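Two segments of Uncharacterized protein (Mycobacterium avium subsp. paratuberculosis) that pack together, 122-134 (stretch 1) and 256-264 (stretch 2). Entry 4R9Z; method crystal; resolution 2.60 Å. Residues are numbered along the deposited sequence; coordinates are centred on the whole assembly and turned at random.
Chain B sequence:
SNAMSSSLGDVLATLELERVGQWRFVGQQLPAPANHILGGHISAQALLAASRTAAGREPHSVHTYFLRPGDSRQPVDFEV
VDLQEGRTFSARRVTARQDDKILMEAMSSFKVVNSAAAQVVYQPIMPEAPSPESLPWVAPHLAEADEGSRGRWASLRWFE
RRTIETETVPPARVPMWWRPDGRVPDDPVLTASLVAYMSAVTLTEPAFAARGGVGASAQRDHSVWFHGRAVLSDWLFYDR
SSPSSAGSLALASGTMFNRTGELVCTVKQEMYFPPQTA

Stretch 1 122-134: YQPIMPEAPSPES
Stretch 2 (256-264) MFNRTGELV

Stretch 1 (122-134) is a proline-rich, extended segment; from Gln123 (phi/psi -155/163) through Ser131 its backbone stays in beta or polyproline-like angles, then bends at Pro132 (-58/-24) and Glu133 (-57/-41), where Ser134 N bonds to Ser131 O (3.0 Å). Stretch 2 is a hairpin: the strand entering at Met256 reverses through a type I turn, Asn258 to Gly261, closed by Gly261 N to Asn258 O (2.6 Å), and returns as a strand at 263-264. Asn258 N to Glu262 O (2.8 Å) and Val264 N to Met256 O (2.7 Å) tie its arms together. Gly261 takes phi/psi 99/5, where a CB would jam against the preceding carbonyl. Stretch 1 runs antiparallel to the returning arm, with CA atoms 6.4 Å apart for Gln123 and Leu263 and 5.5 Å for Met126 and Gly261.

No backbone-to-backbone hydrogen bond joins the stretches; instead the Gln123 amide (chi1 p, chi2 t, chi3 83°), acceptor and donor in one group, reads the hairpin backbone. Gln123 OE1 accepts from Leu263 N (3.1 Å, nearly linear), while Gln123 NE2 donates to Gly261 O (2.7 Å) and, within its own stretch, to Pro124 O (3.3 Å).

Phe257 (chi1 m, chi2 85°) forms the apolar centre. Met126, all trans, lays CB over one ring face, 3.8 Å from the Phe257 centroid in a CH-pi contact, and carries SD to 3.5 Å from Gly261 CA. Pro124 O meets the ring edge at Phe257 CE2 (3.3 Å), where slightly positive C-H groups suit a carbonyl oxygen; Pro127 CD lies 4.1 Å from Phe257 CE1. Pro124 CD packs on Leu263 CD2 (3.9 Å; Leu263 t, p).

Farther along, Arg259, extended with chi1 to chi3 t, reaches the bend. Arg259 NH2 forms a salt bridge with the oppositely charged Glu133 OE2 (2.9 Å; Glu133 m, p) near the guanidinium plane, while Pro132 CD covers one guanidinium face, 3.4 Å from Arg259 NH2.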

ATOM      1  N   TYR B 122     -11.791  13.854  -9.026  1.00 48.76           N
ATOM      2  CA  TYR B 122     -11.470  14.826  -7.993  1.00 37.01           C
ATOM      3  C   TYR B 122     -10.120  14.488  -7.390  1.00 41.27           C
ATOM      4  O   TYR B 122      -9.622  13.378  -7.553  1.00 43.39           O
ATOM      5  CB  TYR B 122     -12.557  14.880  -6.918  1.00 40.44           C
ATOM      6  CG  TYR B 122     -12.937  13.550  -6.310  1.00 43.18           C
ATOM      7  CD1 TYR B 122     -12.188  12.981  -5.286  1.00 45.66           C
ATOM      8  CD2 TYR B 122     -14.069  12.876  -6.743  1.00 36.33           C
ATOM      9  CE1 TYR B 122     -12.549  11.768  -4.726  1.00 41.56           C
ATOM     10  CE2 TYR B 122     -14.436  11.669  -6.192  1.00 41.22           C
ATOM     11  CZ  TYR B 122     -13.676  11.120  -5.184  1.00 34.70           C
ATOM     12  OH  TYR B 122     -14.048   9.914  -4.643  1.00 38.34           O
ATOM     13  N   GLN B 123      -9.511  15.464  -6.731  1.00 44.61           N
ATOM     14  CA  GLN B 123      -8.182  15.284  -6.168  1.00 40.40           C
ATOM     15  C   GLN B 123      -7.991  16.235  -4.999  1.00 50.65           C
ATOM     16  O   GLN B 123      -8.758  17.187  -4.846  1.00 59.47           O
ATOM     17  CB  GLN B 123      -7.114  15.524  -7.234  1.00 39.37           C
ATOM     18  CG  GLN B 123      -7.195  16.892  -7.886  1.00 41.98           C
ATOM     19  CD  GLN B 123      -5.998  17.189  -8.765  1.00 40.87           C
ATOM     20  OE1 GLN B 123      -5.949  16.780  -9.924  1.00 46.28           O
ATOM     21  NE2 GLN B 123      -5.020  17.893  -8.214  1.00 39.32           N
ATOM     22  N   PRO B 124      -6.987  15.972  -4.148  1.00 55.94           N
ATOM     23  CA  PRO B 124      -6.658  17.048  -3.211  1.00 53.55           C
ATOM     24  C   PRO B 124      -6.110  18.241  -3.982  1.00 62.56           C
ATOM     25  O   PRO B 124      -5.400  18.055  -4.978  1.00 49.00           O
ATOM     26  CB  PRO B 124      -5.587  16.429  -2.306  1.00 44.21           C
ATOM     27  CG  PRO B 124      -5.075  15.240  -3.056  1.00 45.63           C
ATOM     28  CD  PRO B 124      -6.207  14.749  -3.897  1.00 48.37           C
ATOM     29  N   ILE B 125      -6.403  19.446  -3.506  1.00 68.19           N
ATOM     30  CA  ILE B 125      -5.918  20.646  -4.166  1.00 56.86           C
ATOM     31  C   ILE B 125      -4.448  20.818  -3.849  1.00 48.49           C
ATOM     32  O   ILE B 125      -4.029  20.683  -2.702  1.00 58.93           O
ATOM     33  CB  ILE B 125      -6.694  21.908  -3.723  1.00 65.72           C
ATOM     34  CG1 ILE B 125      -8.204  21.687  -3.856  1.00 53.78           C
ATOM     35  CG2 ILE B 125      -6.251  23.127  -4.523  1.00 59.44           C
ATOM     36  CD1 ILE B 125      -8.639  21.234  -5.232  1.00 57.15           C
ATOM     37  N   MET B 126      -3.666  21.129  -4.871  1.00 45.44           N
ATOM     38  CA  MET B 126      -2.243  21.327  -4.688  1.00 43.91           C
ATOM     39  C   MET B 126      -1.988  22.561  -3.840  1.00 62.88           C
ATOM     40  O   MET B 126      -2.542  23.628  -4.108  1.00 69.89           O
ATOM     41  CB  MET B 126      -1.557  21.463  -6.032  1.00 42.26           C
ATOM     42  CG  MET B 126      -0.073  21.603  -5.939  1.00 48.60           C
ATOM     43  SD  MET B 126       0.546  22.043  -7.557  1.00 58.87           S
ATOM     44  CE  MET B 126       2.112  22.742  -7.104  1.00 64.07           C
ATOM     45  N   PRO B 127      -1.172  22.413  -2.790  1.00 61.53           N
ATOM     46  CA  PRO B 127      -0.870  23.536  -1.897  1.00 57.44           C
ATOM     47  C   PRO B 127      -0.165  24.678  -2.621  1.00 64.64           C
ATOM     48  O   PRO B 127       0.714  24.422  -3.448  1.00 64.22           O
ATOM     49  CB  PRO B 127       0.060  22.911  -0.851  1.00 57.31           C
ATOM     50  CG  PRO B 127      -0.248  21.456  -0.883  1.00 65.35           C
ATOM     51  CD  PRO B 127      -0.598  21.146  -2.306  1.00 59.45           C
ATOM     52  N   GLU B 128      -0.545  25.915  -2.321  1.00 57.00           N
ATOM     53  CA  GLU B 128       0.170  27.062  -2.865  1.00 53.22           C
ATOM     54  C   GLU B 128       1.593  27.108  -2.335  1.00 59.86           C
ATOM     55  O   GLU B 128       1.830  26.924  -1.141  1.00 70.66           O
ATOM     56  CB  GLU B 128      -0.547  28.368  -2.550  1.00 59.21           C
ATOM     57  CG  GLU B 128      -1.958  28.438  -3.083  1.00 74.70           C
ATOM     58  CD  GLU B 128      -2.652  29.719  -2.679  1.00 87.81           C
ATOM     59  OE1 GLU B 128      -1.957  30.621  -2.164  1.00 85.81           O
ATOM     60  OE2 GLU B 128      -3.880  29.828  -2.883  1.00 84.93           O
ATOM     61  N   ALA B 129       2.539  27.364  -3.227  1.00 57.30           N
ATOM     62  CA  ALA B 129       3.941  27.429  -2.845  1.00 55.34           C
ATOM     63  C   ALA B 129       4.702  28.383  -3.757  1.00 59.60           C
ATOM     64  O   ALA B 129       4.279  28.629  -4.886  1.00 53.91           O
ATOM     65  CB  ALA B 129       4.558  26.043  -2.889  1.00 59.92           C
ATOM     66  N   PRO B 130       5.823  28.939  -3.267  1.00 72.73           N
ATOM     67  CA  PRO B 130       6.624  29.738  -4.194  1.00 71.11           C
ATOM     68  C   PRO B 130       7.142  28.868  -5.328  1.00 76.71           C
ATOM     69  O   PRO B 130       7.561  27.728  -5.121  1.00 77.58           O
ATOM     70  CB  PRO B 130       7.769  30.253  -3.319  1.00 61.98           C
ATOM     71  CG  PRO B 130       7.873  29.244  -2.219  1.00 66.57           C
ATOM     72  CD  PRO B 130       6.456  28.836  -1.942  1.00 77.15           C
ATOM     73  N   SER B 131       7.107  29.435  -6.523  1.00 79.86           N
ATOM     74  CA  SER B 131       7.566  28.785  -7.732  1.00 73.75           C
ATOM     75  C   SER B 131       9.047  28.418  -7.581  1.00 72.74           C
ATOM     76  O   SER B 131       9.774  29.082  -6.839  1.00 76.17           O
ATOM     77  CB  SER B 131       7.290  29.711  -8.911  1.00 80.20           C
ATOM     78  OG  SER B 131       5.887  29.804  -9.121  1.00 84.43           O
ATOM     79  N   PRO B 132       9.496  27.356  -8.270  1.00 68.95           N
ATOM     80  CA  PRO B 132      10.873  26.852  -8.151  1.00 66.29           C
ATOM     81  C   PRO B 132      11.967  27.869  -8.493  1.00 75.29           C
ATOM     82  O   PRO B 132      13.086  27.669  -8.025  1.00 67.55           O
ATOM     83  CB  PRO B 132      10.901  25.683  -9.137  1.00 57.37           C
ATOM     84  CG  PRO B 132       9.796  25.980 -10.102  1.00 66.01           C
ATOM     85  CD  PRO B 132       8.726  26.590  -9.263  1.00 64.05           C
ATOM     86  N   GLU B 133      11.688  28.890  -9.298  1.00 82.90           N
ATOM     87  CA  GLU B 133      12.693  29.916  -9.560  1.00 77.75           C
ATOM     88  C   GLU B 133      13.159  30.530  -8.248  1.00 71.34           C
ATOM     89  O   GLU B 133      14.343  30.765  -8.058  1.00 64.31           O
ATOM     90  CB  GLU B 133      12.138  31.030 -10.441  1.00 85.92           C
ATOM     91  CG  GLU B 133      11.630  30.632 -11.802  1.00 92.95           C
ATOM     92  CD  GLU B 133      10.192  30.125 -11.729  1.00 89.03           C
ATOM     93  OE1 GLU B 133       9.640  30.110 -10.620  1.00 88.81           O
ATOM     94  OE2 GLU B 133       9.587  29.815 -12.772  1.00 86.30           O
ATOM     95  N   SER B 134      12.216  30.763  -7.338  1.00 78.90           N
ATOM     96  CA  SER B 134      12.506  31.417  -6.076  1.00 71.15           C
ATOM     97  C   SER B 134      13.296  30.482  -5.186  1.00 70.04           C
ATOM     98  O   SER B 134      14.488  30.262  -5.382  1.00 63.35           O
ATOM     99  CB  SER B 134      11.211  31.829  -5.385  1.00 69.40           C
ATOM    100  OG  SER B 134      10.292  32.354  -6.328  1.00 67.29           O
ATOM    101  N   MET B 256       2.104  13.685  -5.145  1.00 40.46           N
ATOM    102  CA  MET B 256       2.871  14.348  -6.182  1.00 40.59           C
ATOM    103  C   MET B 256       1.948  15.047  -7.167  1.00 38.99           C
ATOM    104  O   MET B 256       0.916  14.499  -7.556  1.00 38.08           O
ATOM    105  CB  MET B 256       3.754  13.341  -6.907  1.00 42.48           C
ATOM    106  CG  MET B 256       4.793  13.961  -7.800  1.00 37.03           C
ATOM    107  SD  MET B 256       5.868  12.689  -8.465  1.00 55.02           S
ATOM    108  CE  MET B 256       6.533  11.998  -6.954  1.00 41.43           C
ATOM    109  N   PHE B 257       2.327  16.255  -7.575  1.00 41.72           N
ATOM    110  CA  PHE B 257       1.529  17.043  -8.513  1.00 43.06           C
ATOM    111  C   PHE B 257       2.349  17.507  -9.714  1.00 46.22           C
ATOM    112  O   PHE B 257       3.555  17.742  -9.602  1.00 46.88           O
ATOM    113  CB  PHE B 257       0.936  18.280  -7.835  1.00 45.27           C
ATOM    114  CG  PHE B 257       0.035  17.987  -6.671  1.00 35.59           C
ATOM    115  CD1 PHE B 257       0.556  17.795  -5.400  1.00 37.08           C
ATOM    116  CD2 PHE B 257      -1.340  17.949  -6.838  1.00 35.45           C
ATOM    117  CE1 PHE B 257      -0.279  17.547  -4.321  1.00 35.04           C
ATOM    118  CE2 PHE B 257      -2.180  17.700  -5.764  1.00 38.03           C
ATOM    119  CZ  PHE B 257      -1.648  17.500  -4.504  1.00 29.61           C
ATOM    120  N   ASN B 258       1.689  17.643 -10.861  1.00 48.71           N
ATOM    121  CA  ASN B 258       2.260  18.408 -11.967  1.00 53.22           C
ATOM    122  C   ASN B 258       2.226  19.887 -11.615  1.00 56.68           C
ATOM    123  O   ASN B 258       1.395  20.306 -10.808  1.00 54.62           O
ATOM    124  CB  ASN B 258       1.501  18.162 -13.275  1.00 50.16           C
ATOM    125  CG  ASN B 258       1.778  16.799 -13.872  1.00 41.86           C
ATOM    126  OD1 ASN B 258       2.890  16.278 -13.778  1.00 45.82           O
ATOM    127  ND2 ASN B 258       0.765  16.213 -14.497  1.00 43.02           N
ATOM    128  N   ARG B 259       3.118  20.675 -12.210  1.00 58.30           N
ATOM    129  CA  ARG B 259       3.137  22.117 -11.970  1.00 50.55           C
ATOM    130  C   ARG B 259       1.775  22.740 -12.252  1.00 44.29           C
ATOM    131  O   ARG B 259       1.413  23.752 -11.660  1.00 52.65           O
ATOM    132  CB  ARG B 259       4.214  22.798 -12.817  1.00 65.45           C
ATOM    133  CG  ARG B 259       4.390  24.283 -12.513  1.00 69.21           C
ATOM    134  CD  ARG B 259       5.701  24.825 -13.067  1.00 79.30           C
ATOM    135  NE  ARG B 259       6.022  26.149 -12.535  1.00 77.22           N
ATOM    136  CZ  ARG B 259       7.211  26.732 -12.652  1.00 78.37           C
ATOM    137  NH1 ARG B 259       8.201  26.105 -13.277  1.00 72.10           N
ATOM    138  NH2 ARG B 259       7.417  27.940 -12.143  1.00 78.45           N
ATOM    139  N   THR B 260       1.014  22.116 -13.144  1.00 45.76           N
ATOM    140  CA  THR B 260      -0.341  22.563 -13.441  1.00 50.97           C
ATOM    141  C   THR B 260      -1.273  22.343 -12.250  1.00 54.67           C
ATOM    142  O   THR B 260      -2.342  22.952 -12.164  1.00 49.07           O
ATOM    143  CB  THR B 260      -0.918  21.831 -14.664  1.00 59.55           C
ATOM    144  OG1 THR B 260      -1.023  20.428 -14.384  1.00 64.92           O
ATOM    145  CG2 THR B 260      -0.026  22.049 -15.878  1.00 53.11           C
ATOM    146  N   GLY B 261      -0.861  21.471 -11.332  1.00 54.78           N
ATOM    147  CA  GLY B 261      -1.657  21.179 -10.156  1.00 46.77           C
ATOM    148  C   GLY B 261      -2.487  19.911 -10.244  1.00 54.36           C
ATOM    149  O   GLY B 261      -3.281  19.623  -9.346  1.00 45.52           O
ATOM    150  N   GLU B 262      -2.328  19.164 -11.333  1.00 52.60           N
ATOM    151  CA  GLU B 262      -2.975  17.861 -11.438  1.00 55.82           C
ATOM    152  C   GLU B 262      -2.228  16.842 -10.577  1.00 49.18           C
ATOM    153  O   GLU B 262      -0.993  16.807 -10.564  1.00 41.88           O
ATOM    154  CB  GLU B 262      -3.040  17.378 -12.890  1.00 53.89           C
ATOM    155  CG  GLU B 262      -4.036  16.235 -13.104  1.00 54.49           C
ATOM    156  CD  GLU B 262      -3.914  15.579 -14.469  1.00 61.94           C
ATOM    157  OE1 GLU B 262      -2.896  15.816 -15.156  1.00 56.42           O
ATOM    158  OE2 GLU B 262      -4.841  14.831 -14.854  1.00 64.28           O
ATOM    159  N   LEU B 263      -2.986  16.035  -9.842  1.00 41.42           N
ATOM    160  CA  LEU B 263      -2.407  14.990  -9.006  1.00 43.29           C
ATOM    161  C   LEU B 263      -1.779  13.895  -9.870  1.00 40.03           C
ATOM    162  O   LEU B 263      -2.388  13.417 -10.827  1.00 35.14           O
ATOM    163  CB  LEU B 263      -3.472  14.397  -8.078  1.00 40.84           C
ATOM    164  CG  LEU B 263      -3.037  13.252  -7.159  1.00 34.47           C
ATOM    165  CD1 LEU B 263      -2.062  13.746  -6.101  1.00 35.90           C
ATOM    166  CD2 LEU B 263      -4.255  12.625  -6.513  1.00 29.98           C
ATOM    167  N   VAL B 264      -0.555  13.506  -9.534  1.00 31.91           N
ATOM    168  CA  VAL B 264       0.144  12.478 -10.288  1.00 37.32           C
ATOM    169  C   VAL B 264       0.076  11.127  -9.577  1.00 39.78           C
ATOM    170  O   VAL B 264      -0.303  10.116 -10.172  1.00 37.69           O
ATOM    171  CB  VAL B 264       1.618  12.867 -10.517  1.00 46.54           C
ATOM    172  CG1 VAL B 264       2.419  11.671 -11.025  1.00 42.09           C
ATOM    173  CG2 VAL B 264       1.703  14.028 -11.494  1.00 43.92           C
TER